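Local coordinates for 16 kDa salivary peptide (PDB 7KCG), which is a mosquito salivary protein of unknown function with a ricin-type beta-trefoil fold and putative sugar-binding properties, at residues Gly103-Lys108 with Trp138-Cys143; Glu64-Ser69 with Ala92-Thr97; Val37-Asp42 with Asp123-Tyr128. All blocks are in the same frame, centred on the assembly; numbering follows the deposited sequence.

Contact 1. Residues Gly103-Lys108 with Trp138-Cys143; sequences GYFHIK and WRIVKC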
loop_
_atom_site.group_PDB
_atom_site.type_symbol
_atom_site.label_atom_id
_atom_site.label_comp_id
_atom_site.label_asym_id
_atom_site.label_seq_id
_atom_site.Cartn_x
_atom_site.Cartn_y
_atom_site.Cartn_z
ATOM N N GLY A 103 -10.560 9.309 -8.608
ATOM C CA GLY A 103 -9.794 9.488 -7.391
ATOM C C GLY A 103 -9.257 8.217 -6.762
ATOM O O GLY A 103 -8.452 8.304 -5.820
ATOM N N TYR A 104 -9.670 7.037 -7.228
ATOM C CA TYR A 104 -9.173 5.783 -6.678
ATOM C C TYR A 104 -8.121 5.175 -7.595
ATOM O O TYR A 104 -8.217 5.255 -8.823
ATOM C CB TYR A 104 -10.299 4.775 -6.457
ATOM C CG TYR A 104 -11.282 5.192 -5.395
ATOM C CD1 TYR A 104 -11.060 4.880 -4.065
ATOM C CD2 TYR A 104 -12.435 5.912 -5.725
ATOM C CE1 TYR A 104 -11.950 5.261 -3.077
ATOM C CE2 TYR A 104 -13.346 6.294 -4.740
ATOM C CZ TYR A 104 -13.093 5.957 -3.416
ATOM O OH TYR A 104 -13.967 6.321 -2.423
ATOM N N PHE A 105 -7.117 4.555 -6.987
ATOM C CA PHE A 105 -6.016 3.962 -7.718
ATOM C C PHE A 105 -5.890 2.485 -7.364
ATOM O O PHE A 105 -6.289 2.054 -6.286
ATOM C CB PHE A 105 -4.680 4.668 -7.398
ATOM C CG PHE A 105 -4.671 6.130 -7.750
ATOM C CD1 PHE A 105 -5.234 7.072 -6.895
ATOM C CD2 PHE A 105 -4.102 6.557 -8.934
ATOM C CE1 PHE A 105 -5.234 8.428 -7.232
ATOM C CE2 PHE A 105 -4.093 7.920 -9.279
ATOM C CZ PHE A 105 -4.658 8.848 -8.426
ATOM N N HIS A 106 -5.362 1.722 -8.315
ATOM C CA HIS A 106 -4.814 0.401 -8.077
ATOM C C HIS A 106 -3.340 0.558 -7.712
ATOM O O HIS A 106 -2.625 1.360 -8.316
ATOM C CB HIS A 106 -4.980 -0.459 -9.333
ATOM C CG HIS A 106 -6.409 -0.752 -9.685
ATOM N ND1 HIS A 106 -6.928 -0.543 -10.947
ATOM C CD2 HIS A 106 -7.428 -1.244 -8.938
ATOM C CE1 HIS A 106 -8.200 -0.900 -10.962
ATOM N NE2 HIS A 106 -8.529 -1.328 -9.756
ATOM N N ILE A 107 -2.889 -0.194 -6.712
ATOM C CA ILE A 107 -1.493 -0.169 -6.270
ATOM C C ILE A 107 -0.947 -1.566 -6.524
ATOM O O ILE A 107 -1.316 -2.508 -5.817
ATOM C CB ILE A 107 -1.372 0.213 -4.788
ATOM C CG1 ILE A 107 -2.048 1.554 -4.530
ATOM C CG2 ILE A 107 0.094 0.258 -4.364
ATOM C CD1 ILE A 107 -2.443 1.854 -3.076
ATOM N N LYS A 108 -0.122 -1.719 -7.557
ATOM C CA LYS A 108 0.278 -3.036 -8.046
ATOM C C LYS A 108 1.769 -3.268 -7.820
ATOM O O LYS A 108 2.597 -2.463 -8.248
ATOM C CB LYS A 108 -0.041 -3.180 -9.533
ATOM C CG LYS A 108 0.244 -4.558 -10.078
ATOM C CD LYS A 108 0.130 -4.568 -11.589
ATOM C CE LYS A 108 -1.092 -5.338 -12.026
ATOM N NZ LYS A 108 -0.754 -6.239 -13.164
ATOM N N TRP A 138 -7.944 2.286 -4.094
ATOM C CA TRP A 138 -7.385 3.071 -3.003
ATOM C C TRP A 138 -7.437 4.552 -3.319
ATOM O O TRP A 138 -6.971 4.985 -4.387
ATOM C CB TRP A 138 -5.936 2.649 -2.722
ATOM C CG TRP A 138 -5.815 1.204 -2.432
ATOM C CD1 TRP A 138 -5.737 0.194 -3.339
ATOM C CD2 TRP A 138 -5.786 0.587 -1.135
ATOM N NE1 TRP A 138 -5.655 -1.027 -2.683
ATOM C CE2 TRP A 138 -5.672 -0.802 -1.334
ATOM C CE3 TRP A 138 -5.829 1.079 0.174
ATOM C CZ2 TRP A 138 -5.592 -1.714 -0.267
ATOM C CZ3 TRP A 138 -5.753 0.172 1.229
ATOM C CH2 TRP A 138 -5.645 -1.199 0.998
ATOM N N ARG A 139 -7.945 5.337 -2.367
ATOM C CA ARG A 139 -7.965 6.791 -2.502
ATOM C C ARG A 139 -6.697 7.376 -1.892
ATOM O O ARG A 139 -6.443 7.201 -0.697
ATOM C CB ARG A 139 -9.203 7.401 -1.840
ATOM C CG ARG A 139 -9.280 8.928 -2.026
ATOM C CD ARG A 139 -10.631 9.498 -1.582
ATOM N NE ARG A 139 -10.599 10.030 -0.216
ATOM C CZ ARG A 139 -11.640 10.038 0.621
ATOM N NH1 ARG A 139 -12.812 9.528 0.251
ATOM N NH2 ARG A 139 -11.506 10.546 1.843
ATOM N N ILE A 140 -5.923 8.091 -2.703
ATOM C CA ILE A 140 -4.622 8.624 -2.304
ATOM C C ILE A 140 -4.712 10.142 -2.334
ATOM O O ILE A 140 -4.875 10.734 -3.408
ATOM C CB ILE A 140 -3.496 8.121 -3.219
ATOM C CG1 ILE A 140 -3.428 6.592 -3.163
ATOM C CG2 ILE A 140 -2.173 8.756 -2.828
ATOM C CD1 ILE A 140 -2.434 5.980 -4.129
ATOM N N VAL A 141 -4.588 10.780 -1.170
ATOM C CA VAL A 141 -4.769 12.226 -1.046
ATOM C C VAL A 141 -3.563 12.843 -0.347
ATOM O O VAL A 141 -3.042 12.279 0.624
ATOM C CB VAL A 141 -6.060 12.573 -0.270
ATOM C CG1 VAL A 141 -6.290 14.080 -0.274
ATOM C CG2 VAL A 141 -7.265 11.837 -0.858
ATOM N N LYS A 142 -3.143 14.017 -0.820
ATOM C CA LYS A 142 -2.071 14.760 -0.168
ATOM C C LYS A 142 -2.459 15.127 1.263
ATOM O O LYS A 142 -3.630 15.364 1.574
ATOM C CB LYS A 142 -1.731 16.022 -0.962
ATOM C CG LYS A 142 -1.104 15.751 -2.321
ATOM C CD LYS A 142 -0.815 17.045 -3.064
ATOM N N CYS A 143 -1.460 15.162 2.143
ATOM C CA CYS A 143 -1.685 15.416 3.566
ATOM C C CYS A 143 -2.275 16.801 3.807
ATOM O O CYS A 143 -3.064 16.995 4.734
ATOM C CB CYS A 143 -0.376 15.264 4.353
ATOM S SG CYS A 143 0.217 13.554 4.494
HETATM O O HOH W 1 -4.633 -2.222 -5.563
#
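Phe105 and Trp138 form an antiparallel hydrogen-bonded pair, joining strands 104-108 and 138-142 of the beta-trefoil through both backbone links. Phe105 N donates to Trp138 O over 2.6 Å, from a position tilted out of the carbonyl plane, and Trp138 N returns a bond of 2.8 Å to Phe105 O. Beside this pair Tyr104 CA lies 3.3 Å from Trp138 O in a CA-H...O contact. The strand directions differ by 108°, consistent with the short pairing.

Apolar packing fills the side of the sheet that carries Phe105 and Trp138. With CG1 of Ile107 beside its backbone N (chi1 -56°) and CD1 extended, the CD1 methyl comes over one face of the indole, 3.9 Å from the centroid of the five-membered ring, a CH-pi contact. The same methyl approaches Ile140 CD1, which in turn meets Phe105 CD1 at 4.1 Å, and Ile96 of the adjoining strand 93-98 touches both Phe105 and Ile140. On the other side, Tyr104 lies obliquely across the aliphatic start of Arg139, CE1 to CB 3.7 Å.

The indole N-H finds its main partner outside the two segments: Trp138 NE1 donates to Leu116 O. A water accepts a bond of 2.9 Å from Ile107 N and a weak one from Trp138 NE1.

Contact 2. Residues Glu64-Ser69 with Ala92-Thr97; sequences EELFES and ASWKIT. With FMT (formic acid), chain C.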
loop_
_atom_site.group_PDB
_atom_site.type_symbol
_atom_site.label_atom_id
_atom_site.label_comp_id
_atom_site.label_asym_id
_atom_site.label_seq_id
_atom_site.Cartn_x
_atom_site.Cartn_y
_atom_site.Cartn_z
ATOM N N GLU A 64 9.327 2.981 7.529
ATOM C CA GLU A 64 9.560 1.670 6.944
ATOM C C GLU A 64 8.862 1.535 5.596
ATOM O O GLU A 64 7.753 2.045 5.407
ATOM C CB GLU A 64 9.074 0.586 7.906
ATOM C CG GLU A 64 9.836 0.588 9.230
ATOM C CD GLU A 64 9.074 -0.103 10.356
ATOM O OE1 GLU A 64 7.961 -0.617 10.119
ATOM O OE2 GLU A 64 9.600 -0.140 11.493
ATOM N N GLU A 65 9.525 0.856 4.657
ATOM C CA GLU A 65 8.998 0.687 3.305
ATOM C C GLU A 65 7.942 -0.403 3.253
ATOM O O GLU A 65 8.074 -1.449 3.886
ATOM C CB GLU A 65 10.109 0.313 2.325
ATOM C CG GLU A 65 11.047 1.412 1.934
ATOM C CD GLU A 65 11.896 1.012 0.739
ATOM O OE1 GLU A 65 12.728 0.080 0.869
ATOM O OE2 GLU A 65 11.721 1.627 -0.335
ATOM N N LEU A 66 6.899 -0.161 2.463
ATOM C CA LEU A 66 5.875 -1.159 2.211
ATOM C C LEU A 66 6.341 -2.109 1.114
ATOM O O LEU A 66 6.795 -1.664 0.059
ATOM C CB LEU A 66 4.577 -0.457 1.786
ATOM C CG LEU A 66 3.379 -1.371 1.604
ATOM C CD1 LEU A 66 2.875 -1.788 2.966
ATOM C CD2 LEU A 66 2.282 -0.659 0.806
ATOM N N PHE A 67 6.240 -3.421 1.345
ATOM C CA PHE A 67 6.672 -4.347 0.301
ATOM C C PHE A 67 5.866 -5.632 0.375
ATOM O O PHE A 67 5.215 -5.926 1.377
ATOM C CB PHE A 67 8.186 -4.638 0.366
ATOM C CG PHE A 67 8.595 -5.568 1.483
ATOM C CD1 PHE A 67 8.686 -5.109 2.778
ATOM C CD2 PHE A 67 8.935 -6.883 1.211
ATOM C CE1 PHE A 67 9.088 -5.961 3.804
ATOM C CE2 PHE A 67 9.335 -7.750 2.242
ATOM C CZ PHE A 67 9.408 -7.283 3.525
ATOM N N GLU A 68 5.876 -6.376 -0.727
ATOM C CA GLU A 68 5.216 -7.671 -0.796
ATOM C C GLU A 68 6.265 -8.768 -0.712
ATOM O O GLU A 68 7.311 -8.686 -1.360
ATOM C CB GLU A 68 4.406 -7.830 -2.086
ATOM C CG GLU A 68 3.698 -9.185 -2.170
ATOM C CD GLU A 68 2.882 -9.378 -3.439
ATOM O OE1 GLU A 68 2.752 -8.422 -4.237
ATOM O OE2 GLU A 68 2.362 -10.498 -3.641
ATOM N N SER A 69 5.960 -9.806 0.063
ATOM C CA SER A 69 6.932 -10.813 0.464
ATOM C C SER A 69 6.780 -12.097 -0.341
ATOM O O SER A 69 5.714 -12.406 -0.875
ATOM C CB SER A 69 6.782 -11.110 1.958
ATOM O OG SER A 69 7.477 -12.289 2.349
ATOM N N ALA A 92 9.518 -3.691 -3.219
ATOM C CA ALA A 92 9.068 -2.454 -2.603
ATOM C C ALA A 92 8.698 -1.401 -3.623
ATOM O O ALA A 92 8.488 -0.243 -3.249
ATOM C CB ALA A 92 10.132 -1.895 -1.663
ATOM N N SER A 93 8.630 -1.760 -4.899
ATOM C CA SER A 93 8.259 -0.825 -5.951
ATOM C C SER A 93 6.841 -1.118 -6.434
ATOM O O SER A 93 6.436 -2.280 -6.524
ATOM C CB SER A 93 9.255 -0.894 -7.114
ATOM O OG SER A 93 10.588 -0.695 -6.648
ATOM N N TRP A 94 6.075 -0.059 -6.711
ATOM C CA TRP A 94 4.636 -0.173 -6.919
ATOM C C TRP A 94 4.206 0.608 -8.161
ATOM O O TRP A 94 4.623 1.755 -8.362
ATOM C CB TRP A 94 3.870 0.332 -5.683
ATOM C CG TRP A 94 4.192 -0.423 -4.410
ATOM C CD1 TRP A 94 5.174 -0.137 -3.495
ATOM C CD2 TRP A 94 3.528 -1.591 -3.931
ATOM N NE1 TRP A 94 5.145 -1.050 -2.474
ATOM C CE2 TRP A 94 4.155 -1.963 -2.721
ATOM C CE3 TRP A 94 2.447 -2.350 -4.396
ATOM C CZ2 TRP A 94 3.735 -3.061 -1.972
ATOM C CZ3 TRP A 94 2.056 -3.453 -3.674
ATOM C CH2 TRP A 94 2.698 -3.804 -2.475
ATOM N N LYS A 95 3.376 -0.010 -8.995
ATOM C CA LYS A 95 2.760 0.700 -10.113
ATOM C C LYS A 95 1.395 1.210 -9.666
ATOM O O LYS A 95 0.508 0.416 -9.328
ATOM C CB LYS A 95 2.639 -0.195 -11.347
ATOM C CG LYS A 95 3.972 -0.682 -11.916
ATOM N N ILE A 96 1.226 2.531 -9.670
ATOM C CA ILE A 96 0.041 3.190 -9.131
ATOM C C ILE A 96 -0.686 3.826 -10.309
ATOM O O ILE A 96 -0.177 4.776 -10.913
ATOM C CB ILE A 96 0.406 4.236 -8.071
ATOM C CG1 ILE A 96 1.239 3.577 -6.954
ATOM C CG2 ILE A 96 -0.857 4.832 -7.472
ATOM C CD1 ILE A 96 1.517 4.478 -5.777
ATOM N N THR A 97 -1.847 3.283 -10.657
ATOM C CA THR A 97 -2.562 3.678 -11.865
ATOM C C THR A 97 -4.021 3.965 -11.540
ATOM O O THR A 97 -4.588 3.436 -10.581
ATOM C CB THR A 97 -2.469 2.588 -12.942
ATOM O OG1 THR A 97 -2.874 1.336 -12.381
ATOM C CG2 THR A 97 -1.028 2.452 -13.458
HETATM C C FMT C . 10.623 -11.257 2.030
HETATM O O1 FMT C . 10.412 -11.662 0.906
HETATM O O2 FMT C . 10.055 -11.692 3.105
HETATM O O HOH W 2 7.565 0.789 -1.173
#
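Trp94 has CG beside its backbone N (chi1 -60°) and the indole turned across the side chain, which carries the ring to strand 64-69, where Leu66 places CG anti to its own N (chi1 -175°). Leu66 CD2 then sits over one face of the indole near its rim, 3.9 Å from Trp94 CZ2, and the two side chains cross at about a right angle.

The indole N-H makes the polar link. Trp94 NE1 donates to Leu66 O at 3.1 Å, nearly straight at 162°; the oxygen lies in the indole plane, whereas the donor stands well above the carbonyl plane. A water lies 2.9 Å from Leu66 O and also near Ala92 O.

Ala92 fits against the backbone at this point. Its CA makes a CA-H...O contact with Leu66 O, and its CB packs 3.9 Å from Phe67 CB. The Phe67 ring meets Trp81, while Ser69 OG binds O2 of a formic acid at 2.8 Å, probably a molecule from the crystallisation liquor that is also held by Arg34 and Gln70. The carboxylate of Glu65 is near Ala92 CB but pairs with Arg56.

Two strands running almost perpendicular inside the trefoil are thus joined by a side chain to backbone bond. The buried residue Leu66 has its carbonyl oxygen engaged by the indole N-H, a bond that probably limits the rotation of the Trp94 ring.

Contact 3. Residues Val37-Asp42 with Asp123-Tyr128; sequences VSFCTD and DWVAAY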
loop_
_atom_site.group_PDB
_atom_site.type_symbol
_atom_site.label_atom_id
_atom_site.label_comp_id
_atom_site.label_asym_id
_atom_site.label_seq_id
_atom_site.Cartn_x
_atom_site.Cartn_y
_atom_site.Cartn_z
ATOM N N VAL A 37 0.864 -4.780 8.373
ATOM C CA VAL A 37 0.108 -3.595 7.983
ATOM C C VAL A 37 -1.354 -3.805 8.349
ATOM O O VAL A 37 -1.856 -4.935 8.369
ATOM C CB VAL A 37 0.234 -3.271 6.482
ATOM C CG1 VAL A 37 1.657 -2.874 6.140
ATOM C CG2 VAL A 37 -0.202 -4.463 5.655
ATOM N N SER A 38 -2.036 -2.702 8.629
ATOM C CA SER A 38 -3.408 -2.785 9.097
ATOM C C SER A 38 -4.168 -1.537 8.650
ATOM O O SER A 38 -3.735 -0.815 7.745
ATOM C CB SER A 38 -3.428 -2.983 10.621
ATOM O OG SER A 38 -4.661 -3.540 11.012
ATOM N N PHE A 39 -5.300 -1.315 9.305
ATOM C CA PHE A 39 -6.156 -0.156 8.986
ATOM C C PHE A 39 -6.426 0.636 10.260
ATOM O O PHE A 39 -6.217 0.115 11.358
ATOM C CB PHE A 39 -7.474 -0.622 8.381
ATOM C CG PHE A 39 -7.406 -1.126 6.968
ATOM C CD1 PHE A 39 -7.346 -0.241 5.909
ATOM C CD2 PHE A 39 -7.426 -2.480 6.704
ATOM C CE1 PHE A 39 -7.288 -0.703 4.607
ATOM C CE2 PHE A 39 -7.363 -2.939 5.402
ATOM C CZ PHE A 39 -7.296 -2.050 4.357
ATOM N N CYS A 40 -6.841 1.885 10.096
ATOM C CA CYS A 40 -7.180 2.757 11.247
ATOM C C CYS A 40 -8.274 3.741 10.813
ATOM O O CYS A 40 -8.314 4.080 9.633
ATOM C CB CYS A 40 -5.962 3.508 11.756
ATOM S SG CYS A 40 -6.024 3.902 13.523
ATOM N N THR A 41 -9.110 4.196 11.747
ATOM C CA THR A 41 -10.261 5.068 11.435
ATOM C C THR A 41 -9.734 6.461 11.146
ATOM O O THR A 41 -10.243 7.118 10.239
ATOM C CB THR A 41 -11.241 5.012 12.617
ATOM O OG1 THR A 41 -11.855 3.724 12.620
ATOM C CG2 THR A 41 -12.307 6.084 12.589
ATOM N N ASP A 42 -8.740 6.880 11.911
ATOM C CA ASP A 42 -8.175 8.223 11.721
ATOM C C ASP A 42 -7.109 8.166 10.621
ATOM O O ASP A 42 -6.512 7.104 10.421
ATOM N N ASP A 123 -8.794 -6.621 9.451
ATOM C CA ASP A 123 -7.621 -5.772 9.581
ATOM C C ASP A 123 -6.423 -6.334 8.827
ATOM O O ASP A 123 -5.311 -5.814 8.964
ATOM C CB ASP A 123 -7.289 -5.552 11.057
ATOM C CG ASP A 123 -8.127 -4.444 11.677
ATOM O OD1 ASP A 123 -9.364 -4.461 11.492
ATOM O OD2 ASP A 123 -7.552 -3.555 12.342
ATOM N N TRP A 124 -6.635 -7.379 8.027
ATOM C CA TRP A 124 -5.577 -8.008 7.258
ATOM C C TRP A 124 -5.549 -7.415 5.853
ATOM O O TRP A 124 -6.600 -7.198 5.234
ATOM C CB TRP A 124 -5.781 -9.524 7.191
ATOM C CG TRP A 124 -5.748 -10.195 8.554
ATOM C CD1 TRP A 124 -5.124 -9.730 9.669
ATOM C CD2 TRP A 124 -6.399 -11.423 8.939
ATOM N NE1 TRP A 124 -5.329 -10.595 10.724
ATOM C CE2 TRP A 124 -6.103 -11.643 10.298
ATOM C CE3 TRP A 124 -7.195 -12.357 8.262
ATOM C CZ2 TRP A 124 -6.571 -12.766 11.002
ATOM C CZ3 TRP A 124 -7.663 -13.472 8.959
ATOM C CH2 TRP A 124 -7.346 -13.665 10.319
ATOM N N VAL A 125 -4.336 -7.144 5.373
ATOM C CA VAL A 125 -4.069 -6.618 4.035
ATOM C C VAL A 125 -3.308 -7.688 3.272
ATOM O O VAL A 125 -2.533 -8.456 3.855
ATOM C CB VAL A 125 -3.259 -5.306 4.100
ATOM C CG1 VAL A 125 -3.024 -4.701 2.697
ATOM C CG2 VAL A 125 -3.922 -4.311 5.034
ATOM N N ALA A 126 -3.537 -7.745 1.965
ATOM C CA ALA A 126 -2.865 -8.707 1.108
ATOM C C ALA A 126 -2.695 -8.105 -0.281
ATOM O O ALA A 126 -2.890 -6.901 -0.492
ATOM C CB ALA A 126 -3.651 -10.023 1.064
ATOM N N ALA A 127 -2.332 -8.956 -1.238
ATOM C CA ALA A 127 -2.232 -8.546 -2.627
ATOM C C ALA A 127 -2.568 -9.748 -3.490
ATOM O O ALA A 127 -2.070 -10.846 -3.242
ATOM C CB ALA A 127 -0.835 -7.999 -2.953
ATOM N N TYR A 128 -3.427 -9.540 -4.482
ATOM C CA TYR A 128 -3.841 -10.620 -5.398
ATOM C C TYR A 128 -3.848 -10.077 -6.825
ATOM O O TYR A 128 -3.827 -8.865 -6.983
ATOM C CB TYR A 128 -5.200 -11.161 -4.961
ATOM C CG TYR A 128 -5.254 -11.874 -3.637
ATOM C CD1 TYR A 128 -4.898 -13.206 -3.518
ATOM C CD2 TYR A 128 -5.696 -11.223 -2.503
ATOM C CE1 TYR A 128 -4.967 -13.864 -2.303
ATOM C CE2 TYR A 128 -5.767 -11.864 -1.280
ATOM C CZ TYR A 128 -5.402 -13.190 -1.178
ATOM O OH TYR A 128 -5.481 -13.810 0.032
#
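Val37 presents its CG2 methyl to the branch point of Val125, CG2 to CB 3.5 Å, the two side chains crossing at about a right angle. With CG1 of Val37 anti to the carbonyl carbon (chi1 -66°), CG2 falls between the backbone N and the carbonyl carbon, and it also touches CG2 of Val125 at 3.8 Å. That Val125 methyl has a second apolar neighbour in Phe39 CE2, 3.7 Å away, approaching the ring obliquely. Val125 therefore wedges between two residues of strand 37-40 that share one side of it. At the edge of the Phe39 ring, near its plane, lie Trp124 O and Asp123 CA.

Ser38, between those two apolar residues, supplies the polar link. Its OG is anti to the backbone N (chi1 -159°) and donates to Asp123 O over 3.1 Å, in the carbonyl plane and on a lone pair. The Ser38 CA makes a further CA-H...O contact with the same oxygen, 3.6 Å away. Asp123 OD2 is 3.2 Å from Ser38 OG, and the other carboxylate oxygen, OD1, forms a salt bridge with Arg21.

The contact packs the short two-stranded sheet of 115-118 and 125-128 against strand 34-40 of the main trefoil sheet; Leu23 and Leu116 also touch Val125. Buried methyl and ring groups meet around Val125, while the more exposed Ser38 and Asp123 make the polar link, a serine hydroxyl tying down the loop at Asp123 through its carbonyl. The neighbouring arginine probably stabilises the negative charge of the Asp123 carboxylate.

Overall arrangement
All three contacts belong to one compact beta-trefoil, with their centres 13 to 14 Å apart. Contact 2 closes before contact 1 opens along the chain and is nested within the loop closed by contact 3, whose segments alternate with those of contact 1. Contacts 1 and 2 occupy neighbouring strands 104-109 and 93-98, joined by backbone bonds, and Ile107 packs on Trp94. Leu66 of contact 2 meets Val37 of contact 3, while Trp138 of contact 1 reaches Phe39. Apolar side chains thus connect all three pairwise, tying early and late parts of the chain into one core. The Cys11-Cys143 disulfide ties the last residue of contact 1 to the N-terminal part of the chain.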